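Local coordinates for protein aminopentol aminotransferase (Sphingopyxis macrogoltabida, PDB 6HBS) that transfers the amino group of aminopentol, the hydrolysed form of the mycotoxin fumonisin B1, to pyruvate with the help of pyridoxal 5'-phosphate, at residues A190-T195 / A225-D230; G63-G68 / F379-H384; A363-G368 / E394-A399. One frame throughout, in Å; residues are numbered along the deposited sequence.

Contact 1. Residues A190-T195 / A225-D230; sequences AAVFAT and ALLVVD. With PLP (pyridoxal-5'-phosphate), chain C.
Ala191 to Ala194 pair in register with Leu226 to Val229 as neighbouring parallel strands in the buried seven-stranded sheet. Five backbone bonds join them, among them Val228 N to Val192 O and Asp230 N to Ala194 O, both 2.8 Å. On the face carrying Ala191, Phe193 and Val228, the valine sets CG1 anti to its backbone N (chi1 -175°), which brings this methyl over one face of the Phe193 ring, 4.1 Å from CG1 to the ring centroid: a CH-pi contact off-centre toward the rim. Its other methyl, Val228 CG2, meets Ala191 CB at 4.1 Å. His146 and Trp151 also meet the Phe193 ring edge-to-face. On the reverse face Val192 CG1 touches Leu227 CD1 at 4.1 Å, covered by helix 210-223.

At its C-terminal end strand 226-230 delivers Asp230 to the cofactor. Its CG is anti to the backbone N, and OD2 comes 2.7 Å from N1 of the pyridine ring. OD2 is hydrogen-bonded to His146 ND1, and OD1 takes the N-H of Val232, so both carboxylate oxygens are held. Beside it, Thr195 CG2 lies 4.1 Å from the cofactor's methyl carbon C2A. An aspartate facing the pyridine nitrogen from a strand end of the large-domain sheet is a hallmark of the fold-type I, aspartate aminotransferase-like enzymes.

Contact 2. Residues G63-G68 / F379-H384; sequences GPNLLG and FLSAAH
Leu66 and Ala382 join two irregular loops through one backbone hydrogen bond, Ala382 N to Leu66 O at 2.9 Å, just where the 379-384 chain enters a type I turn from Ser381 to His384. At the N-terminal end of 63-68, Phe379 lays its ring flat against Gly63. The glycine CA stands over the centre of the ring, 3.7 Å from CA to the centroid and only 9° off the normal, a CH-pi contact. Phe379 CG lies anti to its carbonyl carbon (chi1 -60°), which swings the ring across to the glycine. The backbone angles of Gly63 call for glycine in any case, and a CB there would be crowded by the ring of Pro64. An alanine in place of Phe379 would probably open a gap over Gly63 and strip the loop of its aromatic cover close to Lys258.

Farther along, Ser381 CB packs 3.4 Å from Asn65 O while its hydroxyl serves its own turn. OG accepts from Ala383 N, forming an ST turn, and pairs with His384 ND1 at 2.8 Å. With the turn braced in this way, both alanine methyls face the other loop: Ala382 CB meets Leu67 CD2 at 4.0 Å, and Ala383 CB sits 3.6 Å from Gly68 CA, where a side chain on Gly68 would clash. Asn262 grips Leu67 N and Gly68 O, and Arg237 bonds to both Gly63 O and Leu380 O, bridging the loops. The Gly63-Phe379 end, beside Lys258, the lysine expected by similarity to carry the cofactor, probably contributes to the wall of the active site in this class-III aminotransferase.

Contact 3. Residues A363-G368 / E394-A399; sequences AACLKG and EATDRA
Cys365 carries SG anti to its carbonyl carbon (chi1 -71°), reaching over to Ala399, and Thr396 likewise sets CG2 anti to its carbonyl carbon, presenting a methyl to the same sulfur. SG lies 3.6 Å from Ala399 CB and 3.9 Å from Thr396 CG2. Thr396 thus shows carbon to the interface, while its OG1 bonds to Leu393 O in its own helix and to Gln328 of helix 310-332. Beside the sulfur, the same Ala399 CB also meets Ala364 CB side-on at 3.8 Å. These contacts pack helix 356-367 against helix 386-405, with Trp361 and Val370 alongside. With such small residues facing each other, the axes of helices 363-367 and 394-399 approach to 8.1 Å at a crossing angle of 130°.

Just beyond, Gly368 passes close to Ala395, with Gly368 O 3.7 Å from Ala395 CB. A CB on the glycine would clash with that methyl. Arg398, bent at chi3, brings NH2 to 4.0 Å from Gly368 CA, the glycine lying at the guanidinium edge; Glu394 O sits above one face of the group. A water completes the joint, donating to Ala364 O at 2.9 Å and to Ala395 O at 2.7 Å. The direct contacts between the two segments are therefore almost wholly apolar, made by methyls, a thiol and a glycine, while a water links the two backbones.

In the fold
Contact 1 lies in the central seven-stranded sheet, and its centre is 27 Å from that of contact 2 and 40 Å from that of contact 3. Along the chain, contact 1 is nested inside the long loop that contact 2 closes, and it closes before contact 3 opens. Contacts 2 and 3 interlock: 379-384 lies between the two segments of contact 3, just before helix 386-405, and their centres are 21 Å apart. Contacts 1 and 2 lie on opposite sides of the chain's centre. Contact 1 meets the pyridine nitrogen, whereas contact 2 brings segments 311 residues apart together near Lys258; contact 3 joins helices remote from the annotated sites.

Contact 1. Residues A190-T195 / A225-D230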
ATOM      1  N   ALA A 190       8.034 -23.752  -5.170  1.00 18.65           N
ATOM      2  CA  ALA A 190       7.915 -23.066  -3.877  1.00 18.62           C
ATOM      3  C   ALA A 190       6.436 -22.931  -3.505  1.00 17.94           C
ATOM      4  O   ALA A 190       6.047 -23.112  -2.348  1.00 19.40           O
ATOM      5  CB  ALA A 190       8.582 -21.724  -3.967  1.00 18.92           C
ATOM      6  N   ALA A 191       5.598 -22.617  -4.506  1.00 18.00           N
ATOM      7  CA  ALA A 191       4.180 -22.414  -4.282  1.00 18.17           C
ATOM      8  C   ALA A 191       3.367 -22.516  -5.574  1.00 18.14           C
ATOM      9  O   ALA A 191       3.892 -22.292  -6.675  1.00 19.30           O
ATOM     10  CB  ALA A 191       3.973 -21.060  -3.665  1.00 17.52           C
ATOM     11  N   VAL A 192       2.075 -22.798  -5.381  1.00 18.27           N
ATOM     12  CA  VAL A 192       0.999 -22.661  -6.364  1.00 20.00           C
ATOM     13  C   VAL A 192       0.066 -21.531  -5.899  1.00 19.33           C
ATOM     14  O   VAL A 192      -0.501 -21.595  -4.791  1.00 19.49           O
ATOM     15  CB  VAL A 192       0.157 -23.959  -6.448  1.00 21.56           C
ATOM     16  CG1 VAL A 192      -1.105 -23.751  -7.279  1.00 22.48           C
ATOM     17  CG2 VAL A 192       0.956 -25.137  -6.976  1.00 24.46           C
ATOM     18  N   PHE A 193      -0.110 -20.529  -6.743  1.00 18.09           N
ATOM     19  CA  PHE A 193      -1.110 -19.492  -6.547  1.00 19.75           C
ATOM     20  C   PHE A 193      -2.335 -19.862  -7.382  1.00 20.94           C
ATOM     21  O   PHE A 193      -2.193 -20.188  -8.592  1.00 21.49           O
ATOM     22  CB  PHE A 193      -0.614 -18.123  -7.015  1.00 18.68           C
ATOM     23  CG  PHE A 193       0.302 -17.404  -6.058  1.00 19.67           C
ATOM     24  CD1 PHE A 193       1.550 -17.907  -5.747  1.00 20.11           C
ATOM     25  CD2 PHE A 193      -0.094 -16.203  -5.472  1.00 20.50           C
ATOM     26  CE1 PHE A 193       2.394 -17.228  -4.875  1.00 22.22           C
ATOM     27  CE2 PHE A 193       0.747 -15.531  -4.605  1.00 18.84           C
ATOM     28  CZ  PHE A 193       1.986 -16.041  -4.300  1.00 19.45           C
ATOM     29  N   ALA A 194      -3.511 -19.784  -6.745  1.00 20.63           N
ATOM     30  CA  ALA A 194      -4.807 -19.934  -7.405  1.00 19.32           C
ATOM     31  C   ALA A 194      -5.786 -18.876  -6.867  1.00 19.18           C
ATOM     32  O   ALA A 194      -5.924 -18.743  -5.675  1.00 18.05           O
ATOM     33  CB  ALA A 194      -5.317 -21.321  -7.143  1.00 18.22           C
ATOM     34  N   THR A 195      -6.483 -18.172  -7.765  1.00 19.73           N
ATOM     35  CA  THR A 195      -7.716 -17.471  -7.434  1.00 19.76           C
ATOM     36  C   THR A 195      -8.809 -18.523  -7.257  1.00 20.49           C
ATOM     37  O   THR A 195      -8.729 -19.622  -7.804  1.00 22.36           O
ATOM     38  CB  THR A 195      -8.089 -16.423  -8.487  1.00 19.55           C
ATOM     39  OG1 THR A 195      -8.361 -17.006  -9.764  1.00 20.44           O
ATOM     40  CG2 THR A 195      -7.015 -15.376  -8.620  1.00 19.96           C
ATOM     41  N   ALA A 225       5.449 -27.851  -1.389  1.00 24.67           N
ATOM     42  CA  ALA A 225       5.121 -26.519  -1.915  1.00 23.60           C
ATOM     43  C   ALA A 225       3.905 -25.981  -1.164  1.00 21.26           C
ATOM     44  O   ALA A 225       3.070 -26.758  -0.745  1.00 21.29           O
ATOM     45  CB  ALA A 225       4.811 -26.588  -3.380  1.00 22.73           C
ATOM     46  N   LEU A 226       3.819 -24.656  -1.015  1.00 20.13           N
ATOM     47  CA  LEU A 226       2.652 -24.042  -0.333  1.00 19.61           C
ATOM     48  C   LEU A 226       1.547 -23.752  -1.336  1.00 18.91           C
ATOM     49  O   LEU A 226       1.801 -23.130  -2.369  1.00 20.28           O
ATOM     50  CB  LEU A 226       3.075 -22.741   0.349  1.00 20.16           C
ATOM     51  CG  LEU A 226       4.152 -22.863   1.417  1.00 21.23           C
ATOM     52  CD1 LEU A 226       4.318 -21.538   2.158  1.00 22.25           C
ATOM     53  CD2 LEU A 226       3.842 -23.964   2.393  1.00 21.95           C
ATOM     54  N   LEU A 227       0.317 -24.123  -0.959  1.00 18.15           N
ATOM     55  CA  LEU A 227      -0.886 -23.740  -1.677  1.00 19.99           C
ATOM     56  C   LEU A 227      -1.344 -22.368  -1.178  1.00 18.01           C
ATOM     57  O   LEU A 227      -1.620 -22.193   0.006  1.00 19.22           O
ATOM     58  CB  LEU A 227      -2.006 -24.765  -1.483  1.00 19.19           C
ATOM     59  CG  LEU A 227      -3.288 -24.445  -2.248  1.00 19.92           C
ATOM     60  CD1 LEU A 227      -3.006 -24.271  -3.729  1.00 20.16           C
ATOM     61  CD2 LEU A 227      -4.352 -25.500  -2.019  1.00 21.99           C
ATOM     62  N   VAL A 228      -1.413 -21.426  -2.103  1.00 18.61           N
ATOM     63  CA  VAL A 228      -1.792 -20.057  -1.817  1.00 18.22           C
ATOM     64  C   VAL A 228      -3.097 -19.756  -2.560  1.00 18.39           C
ATOM     65  O   VAL A 228      -3.126 -19.745  -3.795  1.00 17.95           O
ATOM     66  CB  VAL A 228      -0.696 -19.074  -2.245  1.00 18.09           C
ATOM     67  CG1 VAL A 228      -1.069 -17.663  -1.813  1.00 18.69           C
ATOM     68  CG2 VAL A 228       0.691 -19.471  -1.714  1.00 18.87           C
ATOM     69  N   VAL A 229      -4.168 -19.461  -1.816  1.00 18.78           N
ATOM     70  CA  VAL A 229      -5.398 -19.012  -2.467  1.00 17.80           C
ATOM     71  C   VAL A 229      -5.423 -17.487  -2.425  1.00 17.47           C
ATOM     72  O   VAL A 229      -5.365 -16.907  -1.348  1.00 19.23           O
ATOM     73  CB  VAL A 229      -6.639 -19.631  -1.820  1.00 18.63           C
ATOM     74  CG1 VAL A 229      -7.909 -18.917  -2.234  1.00 19.80           C
ATOM     75  CG2 VAL A 229      -6.737 -21.107  -2.138  1.00 21.05           C
ATOM     76  N   ASP A 230      -5.536 -16.847  -3.594  1.00 17.07           N
ATOM     77  CA  ASP A 230      -5.625 -15.407  -3.661  1.00 16.55           C
ATOM     78  C   ASP A 230      -7.100 -15.005  -3.568  1.00 16.89           C
ATOM     79  O   ASP A 230      -7.788 -15.024  -4.562  1.00 16.84           O
ATOM     80  CB  ASP A 230      -4.921 -14.863  -4.898  1.00 15.90           C
ATOM     81  CG  ASP A 230      -4.965 -13.365  -4.989  1.00 18.21           C
ATOM     82  OD1 ASP A 230      -5.663 -12.750  -4.143  1.00 18.24           O
ATOM     83  OD2 ASP A 230      -4.392 -12.835  -5.957  1.00 18.96           O
TER
HETATM   84  N1  PLP C 501      -5.211 -10.295  -6.336  1.00 22.84           N
HETATM   85  C2  PLP C 501      -6.442 -10.269  -6.891  1.00 22.56           C
HETATM   86  C2A PLP C 501      -7.193 -11.542  -7.203  1.00 22.58           C
HETATM   87  C3  PLP C 501      -7.089  -8.981  -7.126  1.00 23.46           C
HETATM   88  O3  PLP C 501      -8.324  -8.919  -7.666  1.00 27.16           O
HETATM   89  C4  PLP C 501      -6.374  -7.738  -6.759  1.00 24.14           C
HETATM   90  C4A PLP C 501      -7.070  -6.445  -6.996  1.00 27.75           C
HETATM   91  C5  PLP C 501      -4.993  -7.905  -6.215  1.00 22.24           C
HETATM   92  C6  PLP C 501      -4.504  -9.189  -6.012  1.00 21.74           C
HETATM   93  C5A PLP C 501      -4.120  -6.717  -5.811  1.00 22.22           C
HETATM   94  O4P PLP C 501      -4.775  -5.887  -4.818  1.00 21.35           O
HETATM   95  P   PLP C 501      -4.360  -4.332  -4.877  1.00 20.19           P
HETATM   96  O1P PLP C 501      -4.894  -3.750  -6.106  1.00 21.89           O
HETATM   97  O2P PLP C 501      -2.858  -4.342  -4.911  1.00 18.60           O
HETATM   98  O3P PLP C 501      -5.009  -3.823  -3.608  1.00 18.00           O

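Contact 2. Residues G63-G68 / F379-H384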
ATOM      1  N   GLY A  63     -14.679  -3.770  -5.708  1.00 18.18           N
ATOM      2  CA  GLY A  63     -14.673  -4.780  -4.690  1.00 16.27           C
ATOM      3  C   GLY A  63     -14.883  -4.245  -3.276  1.00 17.26           C
ATOM      4  O   GLY A  63     -15.614  -4.847  -2.501  1.00 17.15           O
ATOM      5  N   PRO A  64     -14.154  -3.192  -2.829  1.00 17.66           N
ATOM      6  CA  PRO A  64     -14.193  -2.782  -1.425  1.00 17.05           C
ATOM      7  C   PRO A  64     -15.563  -2.514  -0.777  1.00 16.48           C
ATOM      8  O   PRO A  64     -15.687  -2.714   0.410  1.00 16.87           O
ATOM      9  CB  PRO A  64     -13.372  -1.490  -1.433  1.00 17.10           C
ATOM     10  CG  PRO A  64     -12.325  -1.753  -2.517  1.00 17.22           C
ATOM     11  CD  PRO A  64     -13.100  -2.500  -3.586  1.00 17.90           C
ATOM     12  N   ASN A  65     -16.557  -2.080  -1.547  1.00 16.37           N
ATOM     13  CA  ASN A  65     -17.857  -1.768  -0.960  1.00 17.29           C
ATOM     14  C   ASN A  65     -18.667  -3.065  -0.793  1.00 16.93           C
ATOM     15  O   ASN A  65     -19.473  -3.415  -1.656  1.00 17.74           O
ATOM     16  CB  ASN A  65     -18.626  -0.719  -1.761  1.00 17.55           C
ATOM     17  CG  ASN A  65     -19.954  -0.390  -1.099  1.00 17.45           C
ATOM     18  OD1 ASN A  65     -20.038  -0.413   0.140  1.00 18.86           O
ATOM     19  ND2 ASN A  65     -20.959  -0.080  -1.909  1.00 16.02           N
ATOM     20  N   LEU A  66     -18.485  -3.727   0.352  1.00 16.22           N
ATOM     21  CA  LEU A  66     -19.181  -4.984   0.667  1.00 17.80           C
ATOM     22  C   LEU A  66     -20.536  -4.679   1.308  1.00 19.50           C
ATOM     23  O   LEU A  66     -21.501  -5.386   1.049  1.00 19.59           O
ATOM     24  CB  LEU A  66     -18.332  -5.827   1.620  1.00 17.42           C
ATOM     25  CG  LEU A  66     -18.890  -7.206   1.999  1.00 18.42           C
ATOM     26  CD1 LEU A  66     -18.888  -8.173   0.805  1.00 18.37           C
ATOM     27  CD2 LEU A  66     -18.098  -7.810   3.131  1.00 18.28           C
ATOM     28  N   LEU A  67     -20.592  -3.668   2.185  1.00 19.38           N
ATOM     29  CA  LEU A  67     -21.748  -3.518   3.098  1.00 18.89           C
ATOM     30  C   LEU A  67     -22.486  -2.201   2.868  1.00 19.93           C
ATOM     31  O   LEU A  67     -23.480  -1.914   3.570  1.00 20.07           O
ATOM     32  CB  LEU A  67     -21.231  -3.609   4.537  1.00 19.73           C
ATOM     33  CG  LEU A  67     -20.639  -4.961   4.920  1.00 20.76           C
ATOM     34  CD1 LEU A  67     -20.098  -4.955   6.343  1.00 21.21           C
ATOM     35  CD2 LEU A  67     -21.671  -6.070   4.755  1.00 23.57           C
ATOM     36  N   GLY A  68     -22.023  -1.404   1.896  1.00 18.34           N
ATOM     37  CA  GLY A  68     -22.575  -0.086   1.638  1.00 19.74           C
ATOM     38  C   GLY A  68     -21.632   1.045   1.976  1.00 18.41           C
ATOM     39  O   GLY A  68     -20.938   1.041   3.020  1.00 18.08           O
ATOM     40  N   PHE A 379     -19.825  -6.646  -8.908  1.00 16.02           N
ATOM     41  CA  PHE A 379     -19.950  -7.033  -7.536  1.00 17.03           C
ATOM     42  C   PHE A 379     -21.305  -6.573  -6.987  1.00 17.18           C
ATOM     43  O   PHE A 379     -21.778  -5.487  -7.324  1.00 18.14           O
ATOM     44  CB  PHE A 379     -18.876  -6.361  -6.676  1.00 16.51           C
ATOM     45  CG  PHE A 379     -17.440  -6.662  -7.029  1.00 16.79           C
ATOM     46  CD1 PHE A 379     -16.802  -6.011  -8.071  1.00 16.97           C
ATOM     47  CD2 PHE A 379     -16.741  -7.639  -6.336  1.00 18.29           C
ATOM     48  CE1 PHE A 379     -15.472  -6.283  -8.356  1.00 17.07           C
ATOM     49  CE2 PHE A 379     -15.416  -7.924  -6.636  1.00 18.04           C
ATOM     50  CZ  PHE A 379     -14.777  -7.221  -7.619  1.00 17.02           C
ATOM     51  N   LEU A 380     -21.884  -7.395  -6.117  1.00 17.53           N
ATOM     52  CA  LEU A 380     -23.031  -6.997  -5.306  1.00 18.18           C
ATOM     53  C   LEU A 380     -22.554  -6.636  -3.898  1.00 17.92           C
ATOM     54  O   LEU A 380     -21.647  -7.256  -3.353  1.00 18.79           O
ATOM     55  CB  LEU A 380     -24.070  -8.122  -5.249  1.00 18.71           C
ATOM     56  CG  LEU A 380     -25.155  -8.076  -6.323  1.00 19.50           C
ATOM     57  CD1 LEU A 380     -26.073  -6.887  -6.148  1.00 20.15           C
ATOM     58  CD2 LEU A 380     -24.558  -8.099  -7.721  1.00 20.81           C
ATOM     59  N   SER A 381     -23.245  -5.649  -3.307  1.00 18.33           N
ATOM     60  CA  SER A 381     -23.109  -5.251  -1.909  1.00 18.01           C
ATOM     61  C   SER A 381     -24.375  -5.659  -1.139  1.00 18.72           C
ATOM     62  O   SER A 381     -25.482  -5.759  -1.725  1.00 18.78           O
ATOM     63  CB  SER A 381     -22.871  -3.752  -1.801  1.00 18.94           C
ATOM     64  OG  SER A 381     -24.097  -3.008  -1.788  1.00 19.52           O
ATOM     65  N   ALA A 382     -24.240  -5.812   0.179  1.00 17.95           N
ATOM     66  CA  ALA A 382     -25.400  -6.009   1.059  1.00 19.79           C
ATOM     67  C   ALA A 382     -26.286  -4.753   1.120  1.00 20.49           C
ATOM     68  O   ALA A 382     -27.395  -4.851   1.679  1.00 22.81           O
ATOM     69  CB  ALA A 382     -24.959  -6.411   2.452  1.00 19.14           C
ATOM     70  N   ALA A 383     -25.854  -3.603   0.567  1.00 18.45           N
ATOM     71  CA  ALA A 383     -26.672  -2.402   0.553  1.00 19.44           C
ATOM     72  C   ALA A 383     -27.544  -2.302  -0.701  1.00 20.43           C
ATOM     73  O   ALA A 383     -28.381  -1.419  -0.751  1.00 20.45           O
ATOM     74  CB  ALA A 383     -25.818  -1.170   0.668  1.00 19.61           C
ATOM     75  N   HIS A 384     -27.341  -3.169  -1.708  1.00 20.39           N
ATOM     76  CA  HIS A 384     -28.251  -3.244  -2.851  1.00 20.29           C
ATOM     77  C   HIS A 384     -29.617  -3.778  -2.370  1.00 22.11           C
ATOM     78  O   HIS A 384     -29.684  -4.840  -1.831  1.00 25.60           O
ATOM     79  CB  HIS A 384     -27.699  -4.118  -3.978  1.00 20.17           C
ATOM     80  CG  HIS A 384     -26.585  -3.509  -4.771  1.00 18.43           C
ATOM     81  ND1 HIS A 384     -25.288  -3.418  -4.288  1.00 17.98           N
ATOM     82  CD2 HIS A 384     -26.567  -2.923  -5.975  1.00 18.38           C
ATOM     83  CE1 HIS A 384     -24.520  -2.855  -5.193  1.00 18.94           C
ATOM     84  NE2 HIS A 384     -25.275  -2.544  -6.251  1.00 18.93           N
TER

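Contact 3. Residues A363-G368 / E394-A399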
ATOM      1  N   ALA A 363     -23.065   1.478 -21.888  1.00 24.08           N
ATOM      2  CA  ALA A 363     -23.136   2.935 -21.943  1.00 26.77           C
ATOM      3  C   ALA A 363     -24.595   3.384 -21.828  1.00 27.17           C
ATOM      4  O   ALA A 363     -24.877   4.397 -21.205  1.00 24.47           O
ATOM      5  CB  ALA A 363     -22.515   3.477 -23.208  1.00 26.40           C
ATOM      6  N   ALA A 364     -25.503   2.633 -22.470  1.00 27.43           N
ATOM      7  CA  ALA A 364     -26.940   2.955 -22.467  1.00 28.45           C
ATOM      8  C   ALA A 364     -27.482   2.805 -21.041  1.00 26.77           C
ATOM      9  O   ALA A 364     -28.339   3.546 -20.626  1.00 26.89           O
ATOM     10  CB  ALA A 364     -27.678   2.072 -23.449  1.00 28.83           C
ATOM     11  N   CYS A 365     -26.929   1.864 -20.269  1.00 24.75           N
ATOM     12  CA  CYS A 365     -27.333   1.714 -18.865  1.00 25.74           C
ATOM     13  C   CYS A 365     -26.976   2.957 -18.022  1.00 25.25           C
ATOM     14  O   CYS A 365     -27.701   3.265 -17.068  1.00 24.02           O
ATOM     15  CB  CYS A 365     -26.712   0.492 -18.216  1.00 25.67           C
ATOM     16  SG  CYS A 365     -27.366  -1.098 -18.772  1.00 24.92           S
ATOM     17  N   LEU A 366     -25.877   3.659 -18.347  1.00 27.42           N
ATOM     18  CA  LEU A 366     -25.495   4.910 -17.616  1.00 28.98           C
ATOM     19  C   LEU A 366     -26.640   5.924 -17.652  1.00 28.61           C
ATOM     20  O   LEU A 366     -26.920   6.556 -16.647  1.00 25.02           O
ATOM     21  CB  LEU A 366     -24.253   5.574 -18.217  1.00 28.91           C
ATOM     22  CG  LEU A 366     -22.914   4.879 -17.989  1.00 29.88           C
ATOM     23  CD1 LEU A 366     -21.797   5.591 -18.771  1.00 29.34           C
ATOM     24  CD2 LEU A 366     -22.558   4.800 -16.515  1.00 27.70           C
ATOM     25  N   LYS A 367     -27.295   6.066 -18.809  1.00 32.81           N
ATOM     26  CA  LYS A 367     -28.391   7.040 -18.965  1.00 35.57           C
ATOM     27  C   LYS A 367     -29.535   6.743 -18.002  1.00 31.90           C
ATOM     28  O   LYS A 367     -30.229   7.658 -17.586  1.00 34.87           O
ATOM     29  CB  LYS A 367     -28.998   7.004 -20.369  1.00 43.01           C
ATOM     30  CG  LYS A 367     -28.101   7.518 -21.483  1.00 50.15           C
ATOM     31  CD  LYS A 367     -28.861   8.385 -22.483  1.00 57.96           C
ATOM     32  CE  LYS A 367     -28.673   7.956 -23.920  1.00 64.21           C
ATOM     33  NZ  LYS A 367     -27.237   7.780 -24.244  1.00 68.69           N
ATOM     34  N   GLY A 368     -29.743   5.462 -17.683  1.00 26.65           N
ATOM     35  CA  GLY A 368     -30.764   5.059 -16.752  1.00 26.77           C
ATOM     36  C   GLY A 368     -30.273   5.038 -15.332  1.00 26.67           C
ATOM     37  O   GLY A 368     -30.941   4.506 -14.479  1.00 25.96           O
ATOM     38  N   GLU A 394     -35.302  -1.756 -14.992  1.00 23.79           N
ATOM     39  CA  GLU A 394     -35.938  -0.773 -15.884  1.00 25.86           C
ATOM     40  C   GLU A 394     -34.884  -0.128 -16.793  1.00 26.64           C
ATOM     41  O   GLU A 394     -35.124   0.095 -17.977  1.00 24.40           O
ATOM     42  CB  GLU A 394     -36.665   0.331 -15.112  1.00 31.32           C
ATOM     43  CG  GLU A 394     -37.575  -0.177 -14.005  1.00 39.87           C
ATOM     44  CD  GLU A 394     -39.079  -0.039 -14.201  1.00 49.89           C
ATOM     45  OE1 GLU A 394     -39.788   0.125 -13.175  1.00 55.56           O
ATOM     46  OE2 GLU A 394     -39.540  -0.134 -15.364  1.00 53.14           O
ATOM     47  N   ALA A 395     -33.699   0.161 -16.236  1.00 22.89           N
ATOM     48  CA  ALA A 395     -32.614   0.780 -16.997  1.00 23.37           C
ATOM     49  C   ALA A 395     -32.068  -0.188 -18.045  1.00 21.29           C
ATOM     50  O   ALA A 395     -31.796   0.204 -19.181  1.00 22.35           O
ATOM     51  CB  ALA A 395     -31.517   1.227 -16.063  1.00 23.71           C
ATOM     52  N   THR A 396     -31.911  -1.450 -17.644  1.00 22.72           N
ATOM     53  CA  THR A 396     -31.322  -2.453 -18.524  1.00 24.45           C
ATOM     54  C   THR A 396     -32.288  -2.762 -19.675  1.00 25.28           C
ATOM     55  O   THR A 396     -31.863  -3.044 -20.792  1.00 26.77           O
ATOM     56  CB  THR A 396     -30.908  -3.719 -17.773  1.00 23.69           C
ATOM     57  OG1 THR A 396     -32.005  -4.317 -17.094  1.00 21.45           O
ATOM     58  CG2 THR A 396     -29.783  -3.451 -16.796  1.00 24.31           C
ATOM     59  N   ASP A 397     -33.583  -2.682 -19.394  1.00 28.07           N
ATOM     60  CA  ASP A 397     -34.619  -2.911 -20.417  1.00 29.09           C
ATOM     61  C   ASP A 397     -34.473  -1.857 -21.511  1.00 29.67           C
ATOM     62  O   ASP A 397     -34.383  -2.199 -22.703  1.00 28.58           O
ATOM     63  CB  ASP A 397     -36.022  -2.887 -19.811  1.00 32.54           C
ATOM     64  CG  ASP A 397     -37.064  -3.350 -20.821  1.00 41.20           C
ATOM     65  OD1 ASP A 397     -37.101  -4.570 -21.105  1.00 42.46           O
ATOM     66  OD2 ASP A 397     -37.754  -2.478 -21.380  1.00 44.80           O
ATOM     67  N   ARG A 398     -34.413  -0.578 -21.094  1.00 30.23           N
ATOM     68  CA  ARG A 398     -34.219   0.520 -22.032  1.00 30.93           C
ATOM     69  C   ARG A 398     -32.891   0.373 -22.785  1.00 29.96           C
ATOM     70  O   ARG A 398     -32.751   0.840 -23.921  1.00 30.10           O
ATOM     71  CB  ARG A 398     -34.332   1.861 -21.298  1.00 32.40           C
ATOM     72  CG  ARG A 398     -35.759   2.122 -20.833  1.00 39.32           C
ATOM     73  CD  ARG A 398     -36.062   3.541 -20.406  1.00 44.84           C
ATOM     74  NE  ARG A 398     -35.251   3.946 -19.274  1.00 52.00           N
ATOM     75  CZ  ARG A 398     -35.499   3.634 -18.006  1.00 56.14           C
ATOM     76  NH1 ARG A 398     -36.620   3.000 -17.695  1.00 56.62           N
ATOM     77  NH2 ARG A 398     -34.613   3.942 -17.066  1.00 50.97           N
ATOM     78  N   ALA A 399     -31.893  -0.241 -22.143  1.00 28.82           N
ATOM     79  CA  ALA A 399     -30.582  -0.352 -22.726  1.00 28.03           C
ATOM     80  C   ALA A 399     -30.605  -1.382 -23.857  1.00 25.97           C
ATOM     81  O   ALA A 399     -29.998  -1.165 -24.903  1.00 27.00           O
ATOM     82  CB  ALA A 399     -29.557  -0.682 -21.653  1.00 27.16           C
TER
HETATM   83  O   HOH W   1     -30.971   2.793 -19.595  1.00 29.76           O